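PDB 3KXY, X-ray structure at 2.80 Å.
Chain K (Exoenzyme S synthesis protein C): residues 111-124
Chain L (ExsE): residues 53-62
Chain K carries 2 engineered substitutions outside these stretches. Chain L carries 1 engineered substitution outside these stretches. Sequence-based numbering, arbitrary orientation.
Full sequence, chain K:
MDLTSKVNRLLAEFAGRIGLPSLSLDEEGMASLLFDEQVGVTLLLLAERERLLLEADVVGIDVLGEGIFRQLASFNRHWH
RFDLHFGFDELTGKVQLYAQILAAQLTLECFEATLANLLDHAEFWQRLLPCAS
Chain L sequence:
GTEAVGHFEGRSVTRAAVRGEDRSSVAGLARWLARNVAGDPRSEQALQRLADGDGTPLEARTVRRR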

# COMPACT_ATOMS: atom_id res chain seq x y z
N PHE K 111 6.50 -15.39 -5.91
CA PHE K 111 5.12 -15.53 -6.35
C PHE K 111 4.29 -16.36 -5.37
O PHE K 111 3.19 -15.97 -4.99
CB PHE K 111 5.06 -16.16 -7.75
CG PHE K 111 3.67 -16.54 -8.18
CD1 PHE K 111 2.79 -15.58 -8.67
CD2 PHE K 111 3.25 -17.85 -8.12
CE1 PHE K 111 1.52 -15.93 -9.07
CE2 PHE K 111 1.98 -18.21 -8.52
CZ PHE K 111 1.11 -17.25 -8.99
N GLU K 112 4.84 -17.50 -4.97
CA GLU K 112 4.15 -18.40 -4.05
C GLU K 112 4.11 -17.83 -2.63
O GLU K 112 3.12 -17.99 -1.92
CB GLU K 112 4.81 -19.78 -4.03
CG GLU K 112 4.68 -20.54 -5.35
CD GLU K 112 5.30 -21.93 -5.27
OE1 GLU K 112 5.98 -22.23 -4.27
OE2 GLU K 112 5.10 -22.71 -6.22
N ALA K 113 5.18 -17.15 -2.23
CA ALA K 113 5.25 -16.55 -0.91
C ALA K 113 4.17 -15.48 -0.73
O ALA K 113 3.46 -15.48 0.27
CB ALA K 113 6.63 -15.95 -0.67
N THR K 114 4.06 -14.59 -1.71
CA THR K 114 3.06 -13.53 -1.67
C THR K 114 1.65 -14.10 -1.75
O THR K 114 0.75 -13.64 -1.05
CB THR K 114 3.25 -12.52 -2.82
OG1 THR K 114 3.36 -13.22 -4.06
CG2 THR K 114 4.51 -11.69 -2.60
N LEU K 115 1.45 -15.09 -2.62
CA LEU K 115 0.14 -15.70 -2.78
C LEU K 115 -0.27 -16.45 -1.52
O LEU K 115 -1.43 -16.42 -1.12
CB LEU K 115 0.13 -16.63 -4.00
CG LEU K 115 -1.21 -17.30 -4.34
CD1 LEU K 115 -2.35 -16.30 -4.26
CD2 LEU K 115 -1.15 -17.96 -5.71
N ALA K 116 0.70 -17.12 -0.89
CA ALA K 116 0.45 -17.82 0.36
C ALA K 116 0.00 -16.83 1.43
O ALA K 116 -0.96 -17.08 2.16
CB ALA K 116 1.71 -18.55 0.81
N ASN K 117 0.72 -15.71 1.53
CA ASN K 117 0.37 -14.65 2.46
C ASN K 117 -0.99 -14.04 2.14
O ASN K 117 -1.77 -13.73 3.04
CB ASN K 117 1.45 -13.56 2.45
CG ASN K 117 1.17 -12.45 3.44
OD1 ASN K 117 0.73 -12.70 4.56
ND2 ASN K 117 1.44 -11.22 3.03
N LEU K 118 -1.27 -13.88 0.85
CA LEU K 118 -2.53 -13.29 0.40
C LEU K 118 -3.73 -14.15 0.79
O LEU K 118 -4.76 -13.64 1.21
CB LEU K 118 -2.51 -13.07 -1.11
CG LEU K 118 -3.82 -12.60 -1.75
CD1 LEU K 118 -4.33 -11.35 -1.06
CD2 LEU K 118 -3.63 -12.35 -3.24
N LEU K 119 -3.59 -15.46 0.63
CA LEU K 119 -4.67 -16.40 0.93
C LEU K 119 -4.97 -16.45 2.43
O LEU K 119 -6.14 -16.50 2.83
CB LEU K 119 -4.33 -17.79 0.40
CG LEU K 119 -4.25 -17.94 -1.12
CD1 LEU K 119 -3.69 -19.30 -1.51
CD2 LEU K 119 -5.63 -17.72 -1.73
N ASP K 120 -3.92 -16.45 3.24
CA ASP K 120 -4.08 -16.46 4.69
C ASP K 120 -4.88 -15.25 5.17
O ASP K 120 -5.80 -15.38 5.98
CB ASP K 120 -2.71 -16.50 5.37
CG ASP K 120 -1.91 -17.74 5.02
OD1 ASP K 120 -2.45 -18.63 4.32
OD2 ASP K 120 -0.75 -17.83 5.45
N HIS K 121 -4.52 -14.08 4.66
CA HIS K 121 -5.20 -12.84 5.03
C HIS K 121 -6.62 -12.78 4.47
O HIS K 121 -7.52 -12.24 5.11
CB HIS K 121 -4.40 -11.62 4.57
CG HIS K 121 -3.22 -11.31 5.44
ND1 HIS K 121 -3.25 -10.32 6.40
CD2 HIS K 121 -1.98 -11.85 5.50
CE1 HIS K 121 -2.08 -10.27 7.01
NE2 HIS K 121 -1.29 -11.18 6.48
N ALA K 122 -6.81 -13.32 3.27
CA ALA K 122 -8.13 -13.35 2.65
C ALA K 122 -9.10 -14.18 3.49
O ALA K 122 -10.21 -13.74 3.80
CB ALA K 122 -8.04 -13.89 1.24
N GLU K 123 -8.69 -15.40 3.83
CA GLU K 123 -9.49 -16.27 4.69
C GLU K 123 -9.75 -15.61 6.05
O GLU K 123 -10.88 -15.60 6.54
CB GLU K 123 -8.80 -17.62 4.90
CG GLU K 123 -8.93 -18.59 3.74
CD GLU K 123 -8.41 -19.97 4.09
OE1 GLU K 123 -7.59 -20.08 5.03
OE2 GLU K 123 -8.82 -20.95 3.43
N PHE K 124 -8.68 -15.09 6.65
CA PHE K 124 -8.75 -14.44 7.96
C PHE K 124 -9.84 -13.38 8.02
O PHE K 124 -10.56 -13.27 9.02
CB PHE K 124 -7.40 -13.83 8.31
CG PHE K 124 -7.46 -12.81 9.42
CD1 PHE K 124 -7.32 -13.20 10.75
CD2 PHE K 124 -7.64 -11.47 9.14
CE1 PHE K 124 -7.37 -12.26 11.76
CE2 PHE K 124 -7.69 -10.53 10.15
CZ PHE K 124 -7.55 -10.93 11.47
N GLY L 53 -0.59 -14.87 13.90
CA GLY L 53 -0.92 -15.43 12.60
C GLY L 53 -0.06 -16.62 12.24
O GLY L 53 1.17 -16.53 12.22
N ASP L 54 -0.70 -17.75 11.95
CA ASP L 54 0.01 -18.97 11.58
C ASP L 54 -0.01 -19.19 10.07
O ASP L 54 -1.07 -19.36 9.48
CB ASP L 54 -0.60 -20.18 12.30
CG ASP L 54 -0.55 -20.05 13.81
OD1 ASP L 54 -0.18 -18.97 14.31
OD2 ASP L 54 -0.87 -21.04 14.50
N GLY L 55 1.17 -19.17 9.46
CA GLY L 55 1.28 -19.35 8.03
C GLY L 55 0.82 -20.71 7.56
O GLY L 55 1.22 -21.74 8.11
N THR L 56 -0.02 -20.73 6.53
CA THR L 56 -0.53 -21.98 5.97
C THR L 56 0.08 -22.25 4.59
O THR L 56 -0.13 -21.49 3.65
CB THR L 56 -2.06 -21.96 5.84
OG1 THR L 56 -2.64 -21.79 7.14
CG2 THR L 56 -2.56 -23.26 5.24
N PRO L 57 0.84 -23.36 4.48
CA PRO L 57 1.50 -23.77 3.24
C PRO L 57 0.52 -23.87 2.07
O PRO L 57 -0.67 -24.10 2.28
CB PRO L 57 2.05 -25.15 3.58
CG PRO L 57 2.24 -25.13 5.06
CD PRO L 57 1.12 -24.29 5.59
N LEU L 58 1.03 -23.70 0.86
CA LEU L 58 0.19 -23.75 -0.34
C LEU L 58 -0.03 -25.17 -0.83
O LEU L 58 -1.04 -25.46 -1.48
CB LEU L 58 0.81 -22.90 -1.45
CG LEU L 58 0.02 -21.64 -1.83
CD1 LEU L 58 -0.45 -20.92 -0.58
CD2 LEU L 58 0.85 -20.72 -2.71
N GLU L 59 0.91 -26.06 -0.52
CA GLU L 59 0.79 -27.46 -0.92
C GLU L 59 -0.46 -28.08 -0.30
O GLU L 59 -1.09 -28.96 -0.89
CB GLU L 59 2.03 -28.26 -0.49
CG GLU L 59 3.35 -27.66 -0.95
CD GLU L 59 3.88 -26.63 0.02
OE1 GLU L 59 3.25 -26.42 1.08
OE2 GLU L 59 4.94 -26.02 -0.27
N ALA L 60 -0.82 -27.61 0.89
CA ALA L 60 -1.97 -28.14 1.62
C ALA L 60 -3.28 -27.58 1.07
O ALA L 60 -4.31 -28.25 1.10
CB ALA L 60 -1.84 -27.84 3.10
N ARG L 61 -3.24 -26.35 0.57
CA ARG L 61 -4.43 -25.69 0.06
C ARG L 61 -4.93 -26.36 -1.22
O ARG L 61 -4.14 -26.93 -1.98
CB ARG L 61 -4.16 -24.21 -0.19
CG ARG L 61 -3.42 -23.52 0.94
CD ARG L 61 -3.37 -22.02 0.74
NE ARG L 61 -4.66 -21.38 0.99
CZ ARG L 61 -5.05 -20.95 2.19
NH1 ARG L 61 -4.25 -21.09 3.24
NH2 ARG L 61 -6.24 -20.38 2.33
N THR L 62 -6.23 -26.30 -1.45
CA THR L 62 -6.84 -26.89 -2.63
C THR L 62 -6.94 -25.87 -3.76
O THR L 62 -7.07 -24.68 -3.51
CB THR L 62 -8.24 -27.44 -2.32
OG1 THR L 62 -9.14 -26.35 -2.06
CG2 THR L 62 -8.21 -28.36 -1.11

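L58(L) forms the apolar centre of the contact, its side chain directed toward one flank of the chain K helix. L58(L) CD1 lies 3.5 Å from A116(K) CB and 3.7 Å from L119(K) CD1, while L58(L) CD2 reaches L115(K) CG at 4.3 Å and sits 3.6 Å from E112(K) O. The small side chain of A116(K) leaves the helix backbone accessible, and L58(L) CD1 approaches A116(K) CA to 3.4 Å. Here the two backbones also come close, with 6.0 Å between A116(K) CA and L58(L) CA. The chain K stretch is helical throughout, so E112(K), L115(K), A116(K), L119(K), D120(K) and E123(K), which recur at helical intervals of three and four residues, line up along the side that meets chain L. The chain L stretch is mostly extended; residues 58-60 have helical backbone angles, and a weak bond from R61(L) N to L58(L) O (3.1 Å) closes a turn from which L58(L) and R61(L) both point toward the helix.

R61(L) carries the contact from apolar to charged. L119(K) CB lies over one face of the guanidinium, 3.7 Å from R61(L) CZ, and L119(K) CD1 comes within 3.4 Å of R61(L) NE. Near the plane of the group, at its edge, E123(K) forms a salt bridge, E123(K) OE2 to R61(L) NH2 at 2.9 Å, although NH2 is modelled too close to its neighbour for that distance to be exact. D120(K) forms a second salt bridge, OD1 to R61(L) NH1 at 3.2 Å; the oxygen lies well out of the guanidinium plane, so the attraction is one of charge alone. The other oxygen, D120(K) OD2, accepts a nearly straight hydrogen bond from T56(L) N (3.2 Å, 172°). One carboxylate thus engages both the arginine and the loop backbone, beside G55(L), whose CA lies 3.6 Å from D120(K) OD2.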